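Local coordinates for CBS domain protein/ACT domain protein (Thermotoga maritima, PDB 1VR9), which is of unknown function but pairs two CBS domains with an ACT domain and may, like relatives, bind or transport magnesium, at residues 46-51 with 57-62; 24-29 with 36-41. One frame throughout, in Å; residues are numbered along the deposited sequence.

Following the chain from the N terminus, strand 25-27 comes first, helix 32-41 turns back beside it, and interaction 2 (24-29 with 36-41) closes that loop, with six residues between its segments. The chain then enters strand 46-50, turns, and returns as strand 56-61, so that interaction 1 (46-51 with 57-62) closes a hairpin across five residues. The two contacts stand in series and neither nest nor cross. They are joined by strand 46-50, which pairs in parallel with strand 25-27 and antiparallel with strand 56-61: Ile48 N lies 2.9 Å from Pro24 O, probably hydrogen-bonded. Together they tie helix and three-stranded sheet into one CBS motif.

Interaction 1 of 2, residues 46-51 with 57-62; sequences ECIVKD and RGVVNK
Val49 and Val60 meet on one face of the sheet where strands 46-50 and 56-61 run antiparallel, CG2 of Val49 lying 3.6 Å from CG2 of Val60. In both residues this methyl stands beside the backbone N while CG1 is anti to it (chi1 -179° in Val49), which turns the two CG2 branches toward each other. Four backbone hydrogen bonds hold the strands together. Cys47 and Val60 exchange two: Val60 N to Cys47 O, at 2.8 Å, is close to straight (165°), and Cys47 N to Val60 O, at 3.0 Å, is more bent (148°). Val49 N reaches Gly58 O at 2.8 Å, and Arg57 N gives the fourth to Val49 O. Gly58 has backbone angles at which a beta carbon would press on the carbonyl O of Arg57, a conformation suited to glycine.

On the other face, Glu46 runs out extended and lays OE2 against Val59 CG1, 3.5 Å away. These strands form the hairpin of a CBS motif, and the face bearing Glu46, Ile48 and Val59 is turned toward the second motif of the pair: Ile48 touches Leu115 and Ala118, while Glu46 OE1 accepts a hydrogen bond from Tyr105 N. The nearby carboxylate of Glu103 may raise the proton affinity of Glu46. On the face of Cys47, Val49 and Val60, Cys47 touches Val26 and meets Cys35 and Met39 of helix 32-41; apolar side chains suit this buried layer between sheet and helix.

At the turn end, Arg57 lays CG against Asp51 CB at 3.9 Å, its methylenes rather than its charge making the contact. The guanidinium bends away, with a long, weak ion pair from NE to Glu28 OE1, while Asp51 OD1 accepts a hydrogen bond from His55 N.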
ATOM      1  N   GLU A  46       0.423  -8.086  -1.852  1.00 25.77           N
ATOM      2  CA  GLU A  46       0.713  -6.967  -0.934  1.00 25.65           C
ATOM      3  C   GLU A  46      -0.569  -6.593  -0.183  1.00 25.13           C
ATOM      4  O   GLU A  46      -1.664  -6.638  -0.751  1.00 25.02           O
ATOM      5  CB  GLU A  46       1.160  -5.742  -1.736  1.00 26.04           C
ATOM      6  CG  GLU A  46       1.399  -4.496  -0.868  1.00 26.78           C
ATOM      7  CD  GLU A  46       1.499  -3.199  -1.655  1.00 27.22           C
ATOM      8  OE1 GLU A  46       1.377  -3.258  -2.870  1.00 25.22           O
ATOM      9  OE2 GLU A  46       1.749  -2.138  -1.051  1.00 28.38           O
ATOM     10  N   CYS A  47      -0.427  -6.187   1.092  1.00 24.94           N
ATOM     11  CA  CYS A  47      -1.517  -5.643   1.875  1.00 25.72           C
ATOM     12  C   CYS A  47      -0.959  -4.419   2.580  1.00 25.44           C
ATOM     13  O   CYS A  47       0.123  -4.506   3.165  1.00 25.68           O
ATOM     14  CB  CYS A  47      -1.977  -6.662   2.910  0.50 25.33           C
ATOM     15  SG  CYS A  47      -3.613  -6.331   3.529  0.50 24.12           S
ATOM     16  N   ILE A  48      -1.660  -3.302   2.498  1.00 24.79           N
ATOM     17  CA  ILE A  48      -1.251  -2.085   3.209  1.00 25.11           C
ATOM     18  C   ILE A  48      -1.770  -2.179   4.651  1.00 25.00           C
ATOM     19  O   ILE A  48      -2.897  -2.629   4.885  1.00 25.57           O
ATOM     20  CB  ILE A  48      -1.755  -0.799   2.475  1.00 24.62           C
ATOM     21  CG1 ILE A  48      -1.009  -0.654   1.128  1.00 26.79           C
ATOM     22  CG2 ILE A  48      -1.575   0.434   3.327  1.00 26.05           C
ATOM     23  CD1 ILE A  48      -1.481   0.501   0.245  1.00 26.81           C
ATOM     24  N   VAL A  49      -0.981  -1.731   5.610  1.00 24.35           N
ATOM     25  CA  VAL A  49      -1.378  -1.857   7.020  1.00 24.22           C
ATOM     26  C   VAL A  49      -1.525  -0.493   7.688  1.00 24.81           C
ATOM     27  O   VAL A  49      -0.697   0.396   7.498  1.00 24.70           O
ATOM     28  CB  VAL A  49      -0.335  -2.703   7.814  1.00 25.08           C
ATOM     29  CG1 VAL A  49      -0.754  -2.846   9.247  1.00 25.38           C
ATOM     30  CG2 VAL A  49      -0.115  -4.092   7.180  1.00 26.98           C
ATOM     31  N   LYS A  50      -2.575  -0.337   8.488  1.00 24.27           N
ATOM     32  CA  LYS A  50      -2.718   0.871   9.304  1.00 24.42           C
ATOM     33  C   LYS A  50      -2.847   0.480  10.777  1.00 24.71           C
ATOM     34  O   LYS A  50      -3.084  -0.679  11.115  1.00 25.21           O
ATOM     35  CB  LYS A  50      -3.887   1.731   8.827  1.00 24.80           C
ATOM     36  CG  LYS A  50      -5.215   1.109   9.028  1.00 25.40           C
ATOM     37  CD  LYS A  50      -6.342   1.943   8.486  1.00 25.94           C
ATOM     38  CE  LYS A  50      -7.615   1.141   8.530  1.00 29.63           C
ATOM     39  NZ  LYS A  50      -8.833   1.924   8.183  1.00 31.13           N
ATOM     40  N   ASP A  51      -2.671   1.448  11.662  1.00 24.11           N
ATOM     41  CA  ASP A  51      -2.842   1.194  13.077  1.00 23.95           C
ATOM     42  C   ASP A  51      -4.281   1.552  13.465  1.00 23.68           C
ATOM     43  O   ASP A  51      -5.086   1.853  12.590  1.00 23.28           O
ATOM     44  CB  ASP A  51      -1.799   1.967  13.871  1.00 25.02           C
ATOM     45  CG  ASP A  51      -2.021   3.465  13.854  1.00 27.09           C
ATOM     46  OD1 ASP A  51      -3.127   3.934  13.495  1.00 26.66           O
ATOM     47  OD2 ASP A  51      -1.076   4.187  14.249  1.00 31.91           O
ATOM     48  N   ARG A  57       1.325   2.194   8.669  1.00 25.95           N
ATOM     49  CA  ARG A  57       2.352   1.397   9.361  1.00 26.35           C
ATOM     50  C   ARG A  57       3.378   0.747   8.454  1.00 26.20           C
ATOM     51  O   ARG A  57       4.568   0.679   8.809  1.00 26.14           O
ATOM     52  CB  ARG A  57       1.704   0.301  10.223  1.00 27.42           C
ATOM     53  CG  ARG A  57       1.071   0.778  11.538  1.00 29.58           C
ATOM     54  CD  ARG A  57       2.040   0.878  12.714  1.00 36.15           C
ATOM     55  NE  ARG A  57       3.103  -0.126  12.673  1.00 39.39           N
ATOM     56  CZ  ARG A  57       4.399   0.124  12.866  1.00 41.60           C
ATOM     57  NH1 ARG A  57       4.824   1.354  13.152  1.00 41.95           N
ATOM     58  NH2 ARG A  57       5.283  -0.871  12.797  1.00 43.07           N
ATOM     59  N   GLY A  58       2.929   0.276   7.294  1.00 25.13           N
ATOM     60  CA  GLY A  58       3.810  -0.395   6.330  1.00 25.38           C
ATOM     61  C   GLY A  58       2.961  -1.313   5.483  1.00 25.27           C
ATOM     62  O   GLY A  58       1.742  -1.130   5.341  1.00 24.11           O
ATOM     63  N   VAL A  59       3.607  -2.303   4.900  1.00 25.59           N
ATOM     64  CA  VAL A  59       2.929  -3.235   4.034  1.00 26.30           C
ATOM     65  C   VAL A  59       3.306  -4.644   4.484  1.00 26.90           C
ATOM     66  O   VAL A  59       4.371  -4.841   5.075  1.00 28.17           O
ATOM     67  CB  VAL A  59       3.313  -3.000   2.544  1.00 27.33           C
ATOM     68  CG1 VAL A  59       3.143  -1.532   2.152  1.00 27.72           C
ATOM     69  CG2 VAL A  59       4.706  -3.428   2.286  1.00 27.83           C
ATOM     70  N   VAL A  60       2.425  -5.599   4.232  1.00 27.04           N
ATOM     71  CA  VAL A  60       2.725  -7.020   4.410  1.00 27.67           C
ATOM     72  C   VAL A  60       2.864  -7.657   3.034  1.00 27.98           C
ATOM     73  O   VAL A  60       2.009  -7.474   2.175  1.00 27.16           O
ATOM     74  CB  VAL A  60       1.628  -7.750   5.204  1.00 28.22           C
ATOM     75  CG1 VAL A  60       1.886  -9.237   5.264  1.00 29.97           C
ATOM     76  CG2 VAL A  60       1.572  -7.189   6.596  1.00 29.29           C
ATOM     77  N   ASN A  61       3.977  -8.355   2.833  1.00 28.39           N
ATOM     78  CA  ASN A  61       4.233  -9.121   1.593  1.00 28.45           C
ATOM     79  C   ASN A  61       3.792 -10.579   1.808  1.00 27.90           C
ATOM     80  O   ASN A  61       4.153 -11.186   2.811  1.00 26.39           O
ATOM     81  CB  ASN A  61       5.729  -9.073   1.254  1.00 29.73           C
ATOM     82  CG  ASN A  61       6.243  -7.650   1.061  1.00 32.38           C
ATOM     83  OD1 ASN A  61       5.967  -7.006   0.045  1.00 38.75           O
ATOM     84  ND2 ASN A  61       6.989  -7.160   2.032  1.00 38.82           N
ATOM     85  N   LYS A  62       3.022 -11.136   0.869  1.00 28.25           N
ATOM     86  CA  LYS A  62       2.475 -12.510   0.962  1.00 28.39           C
ATOM     87  C   LYS A  62       3.503 -13.581   1.300  1.00 28.86           C
ATOM     88  O   LYS A  62       3.221 -14.493   2.071  1.00 28.15           O
ATOM     89  CB  LYS A  62       1.757 -12.888  -0.356  1.00 28.51           C
ATOM     90  CG  LYS A  62       1.101 -14.266  -0.368  1.00 28.24           C
ATOM     91  CD  LYS A  62       0.148 -14.391  -1.558  1.00 28.15           C
ATOM     92  CE  LYS A  62      -0.474 -15.773  -1.674  1.00 30.07           C
ATOM     93  NZ  LYS A  62      -1.244 -15.918  -2.937  1.00 29.68           N
TER

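Interaction 2 of 2, residues 24-29 with 36-41; sequences PMVEES and LHRMRQ
The guanidinium of Arg38, the residue that carries this contact to Val26 and Met25, has one face partly covered by its neighbour His37, whose CD2 lies 4.1 Å above the plane, toward the rim. The His37 imidazole in turn bears Gln41 CG over one face, 3.6 Å above it and also off-centre, while Arg40 NH2 comes to its edge in the ring plane. One face of the Arg40 guanidinium lies over Leu36 O and His37 CA, both toward its rim.

Across the contact it is the aliphatic part of Arg38 that does the work. CG lies 3.8 Å from Val26 CG1, and CD comes within 3.8 Å of Met25 O, the side chains of Val26 and Arg38 running past each other in opposite senses. The bend at chi2 (-79°) brings CD to Met25 O, and beyond CD the chain carries the guanidinium off from the strand. Val26 has chi1 near -64°, which places CG1 beside its own N and facing Arg38. Being branched and wholly apolar, Val26 suits a buried place on the side of the sheet that the helix covers, where it also touches Cys47. Pro24 makes a looser approach, its CB 4.3 Å from Arg38 O, and its ring also packs on Tyr42.

Farther along, Glu27 OE1 accepts from both Ser29 N and Ser29 OG, at 2.8 and 2.6 Å: the hydroxyl meets its syn lone pair, the amide comes from above the carboxylate plane, which probably steadies the chain where it leaves the strand. Strand 25-27, helix 32-41 and strand 46-50 form the beta-alpha-beta unit of a CBS motif, its helix laid over the sheet.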
ATOM      1  N   PRO A  24      -5.970  -3.371  -1.130  1.00 25.46           N
ATOM      2  CA  PRO A  24      -5.955  -4.275   0.029  1.00 26.20           C
ATOM      3  C   PRO A  24      -5.406  -3.604   1.304  1.00 25.66           C
ATOM      4  O   PRO A  24      -4.286  -3.115   1.318  1.00 25.55           O
ATOM      5  CB  PRO A  24      -5.049  -5.416  -0.427  1.00 26.46           C
ATOM      6  CG  PRO A  24      -4.128  -4.783  -1.425  1.00 25.85           C
ATOM      7  CD  PRO A  24      -4.909  -3.712  -2.114  1.00 25.63           C
HETATM    8  N   MSE A  25      -6.171  -3.659   2.387  1.00 27.91           N
HETATM    9  CA  MSE A  25      -5.787  -2.979   3.628  1.00 28.52           C
HETATM   10  C   MSE A  25      -6.197  -3.833   4.832  1.00 27.78           C
HETATM   11  O   MSE A  25      -7.306  -4.372   4.853  1.00 28.41           O
HETATM   12  CB  MSE A  25      -6.478  -1.606   3.678  1.00 29.53           C
HETATM   13  CG  MSE A  25      -6.123  -0.716   4.874  0.50 31.41           C
HETATM   14 SE   MSE A  25      -6.834  -1.272   6.597  0.50 41.32          SE
HETATM   15  CE  MSE A  25      -8.726  -1.391   6.181  0.50 40.11           C
ATOM     16  N   VAL A  26      -5.313  -3.939   5.832  1.00 27.22           N
ATOM     17  CA  VAL A  26      -5.708  -4.530   7.116  1.00 26.63           C
ATOM     18  C   VAL A  26      -5.180  -3.687   8.260  1.00 26.36           C
ATOM     19  O   VAL A  26      -4.285  -2.876   8.062  1.00 24.42           O
ATOM     20  CB  VAL A  26      -5.202  -5.996   7.332  1.00 26.95           C
ATOM     21  CG1 VAL A  26      -5.828  -6.932   6.315  1.00 26.98           C
ATOM     22  CG2 VAL A  26      -3.683  -6.076   7.350  1.00 27.86           C
ATOM     23  N   GLU A  27      -5.712  -3.920   9.451  1.00 26.49           N
ATOM     24  CA  GLU A  27      -5.176  -3.281  10.666  1.00 26.76           C
ATOM     25  C   GLU A  27      -4.000  -4.093  11.216  1.00 27.02           C
ATOM     26  O   GLU A  27      -3.911  -5.290  10.981  1.00 26.87           O
ATOM     27  CB  GLU A  27      -6.284  -3.156  11.726  1.00 27.24           C
ATOM     28  CG  GLU A  27      -5.938  -2.328  12.976  1.00 29.05           C
ATOM     29  CD  GLU A  27      -5.402  -3.166  14.134  1.00 32.32           C
ATOM     30  OE1 GLU A  27      -5.620  -4.404  14.147  1.00 36.14           O
ATOM     31  OE2 GLU A  27      -4.759  -2.591  15.033  1.00 34.86           O
ATOM     32  N   GLU A  28      -3.122  -3.443  11.974  1.00 27.01           N
ATOM     33  CA  GLU A  28      -1.838  -4.033  12.401  1.00 27.59           C
ATOM     34  C   GLU A  28      -1.924  -5.353  13.189  1.00 27.24           C
ATOM     35  O   GLU A  28      -0.940  -6.095  13.240  1.00 28.07           O
ATOM     36  CB  GLU A  28      -1.017  -2.999  13.197  1.00 28.26           C
ATOM     37  CG  GLU A  28      -1.609  -2.590  14.521  1.00 29.98           C
ATOM     38  CD  GLU A  28      -0.787  -1.537  15.263  1.00 29.94           C
ATOM     39  OE1 GLU A  28       0.313  -1.197  14.783  1.00 36.59           O
ATOM     40  OE2 GLU A  28      -1.259  -1.055  16.306  1.00 33.28           O
ATOM     41  N   SER A  29      -3.078  -5.634  13.795  1.00 26.79           N
ATOM     42  CA  SER A  29      -3.270  -6.832  14.618  1.00 26.88           C
ATOM     43  C   SER A  29      -4.164  -7.878  13.936  1.00 26.53           C
ATOM     44  O   SER A  29      -4.602  -8.856  14.562  1.00 26.79           O
ATOM     45  CB  SER A  29      -3.843  -6.434  15.975  1.00 28.00           C
ATOM     46  OG  SER A  29      -5.233  -6.223  15.905  1.00 29.95           O
ATOM     47  N   LEU A  36      -4.298 -12.811   4.305  1.00 18.90           N
ATOM     48  CA  LEU A  36      -4.284 -13.649   3.116  1.00 18.57           C
ATOM     49  C   LEU A  36      -5.588 -13.491   2.327  1.00 18.19           C
ATOM     50  O   LEU A  36      -5.579 -13.419   1.098  1.00 18.64           O
ATOM     51  CB  LEU A  36      -4.031 -15.113   3.490  1.00 18.66           C
ATOM     52  CG  LEU A  36      -2.597 -15.435   3.940  1.00 19.09           C
ATOM     53  CD1 LEU A  36      -2.554 -16.890   4.418  1.00 18.76           C
ATOM     54  CD2 LEU A  36      -1.602 -15.185   2.833  1.00 21.21           C
ATOM     55  N   HIS A  37      -6.706 -13.434   3.038  1.00 17.58           N
ATOM     56  CA  HIS A  37      -7.995 -13.300   2.383  1.00 19.49           C
ATOM     57  C   HIS A  37      -8.076 -11.970   1.607  1.00 19.96           C
ATOM     58  O   HIS A  37      -8.491 -11.935   0.448  1.00 18.92           O
ATOM     59  CB  HIS A  37      -9.121 -13.438   3.395  1.00 17.73           C
ATOM     60  CG  HIS A  37     -10.475 -13.105   2.836  1.00 18.47           C
ATOM     61  ND1 HIS A  37     -11.146 -13.935   1.964  1.00 20.15           N
ATOM     62  CD2 HIS A  37     -11.264 -12.018   3.000  1.00 19.32           C
ATOM     63  CE1 HIS A  37     -12.293 -13.373   1.617  1.00 21.10           C
ATOM     64  NE2 HIS A  37     -12.396 -12.219   2.250  1.00 20.90           N
ATOM     65  N   ARG A  38      -7.694 -10.877   2.242  1.00 21.53           N
ATOM     66  CA  ARG A  38      -7.713  -9.563   1.568  1.00 23.47           C
ATOM     67  C   ARG A  38      -6.888  -9.582   0.288  1.00 24.71           C
ATOM     68  O   ARG A  38      -7.335  -9.081  -0.748  1.00 25.22           O
ATOM     69  CB  ARG A  38      -7.195  -8.442   2.480  1.00 25.39           C
ATOM     70  CG  ARG A  38      -8.153  -8.017   3.467  1.00 29.13           C
ATOM     71  CD  ARG A  38      -9.216  -7.070   2.887  1.00 32.93           C
ATOM     72  NE  ARG A  38     -10.514  -7.405   3.446  1.00 37.80           N
ATOM     73  CZ  ARG A  38     -11.592  -7.804   2.770  1.00 36.25           C
ATOM     74  NH1 ARG A  38     -11.637  -7.939   1.428  1.00 35.32           N
ATOM     75  NH2 ARG A  38     -12.670  -8.072   3.479  1.00 38.40           N
HETATM   76  N   MSE A  39      -5.700 -10.182   0.349  1.00 23.80           N
HETATM   77  CA  MSE A  39      -4.816 -10.248  -0.824  1.00 26.20           C
HETATM   78  C   MSE A  39      -5.487 -11.097  -1.896  1.00 24.79           C
HETATM   79  O   MSE A  39      -5.408 -10.755  -3.063  1.00 25.63           O
HETATM   80  CB  MSE A  39      -3.431 -10.814  -0.524  1.00 26.71           C
HETATM   81  CG  MSE A  39      -2.851 -10.544   0.794  0.50 28.38           C
HETATM   82 SE   MSE A  39      -1.020 -11.229   0.993  0.50 30.89          SE
HETATM   83  CE  MSE A  39      -0.230  -9.535   1.198  0.50 30.61           C
ATOM     84  N   ARG A  40      -6.150 -12.197  -1.524  1.00 24.27           N
ATOM     85  CA  ARG A  40      -6.889 -12.993  -2.528  1.00 24.20           C
ATOM     86  C   ARG A  40      -8.012 -12.184  -3.187  1.00 23.56           C
ATOM     87  O   ARG A  40      -8.279 -12.344  -4.389  1.00 22.85           O
ATOM     88  CB  ARG A  40      -7.520 -14.250  -1.933  1.00 24.55           C
ATOM     89  CG  ARG A  40      -6.580 -15.425  -1.706  1.00 24.47           C
ATOM     90  CD  ARG A  40      -7.392 -16.709  -1.468  1.00 25.14           C
ATOM     91  NE  ARG A  40      -8.294 -16.619  -0.322  1.00 25.99           N
ATOM     92  CZ  ARG A  40      -7.919 -16.753   0.953  1.00 27.43           C
ATOM     93  NH1 ARG A  40      -6.653 -16.993   1.276  1.00 26.66           N
ATOM     94  NH2 ARG A  40      -8.825 -16.653   1.909  1.00 29.75           N
ATOM     95  N   GLN A  41      -8.660 -11.311  -2.429  1.00 23.84           N
ATOM     96  CA  GLN A  41      -9.808 -10.555  -2.979  1.00 24.00           C
ATOM     97  C   GLN A  41      -9.318  -9.561  -4.025  1.00 24.18           C
ATOM     98  O   GLN A  41     -10.033  -9.240  -4.967  1.00 23.44           O
ATOM     99  CB  GLN A  41     -10.595  -9.837  -1.844  1.00 24.49           C
ATOM    100  CG  GLN A  41     -11.249 -10.813  -0.881  1.00 27.13           C
ATOM    101  CD  GLN A  41     -12.306 -11.703  -1.545  1.00 29.73           C
ATOM    102  OE1 GLN A  41     -13.368 -11.234  -1.910  1.00 33.25           O
ATOM    103  NE2 GLN A  41     -12.012 -12.997  -1.692  1.00 35.76           N
TER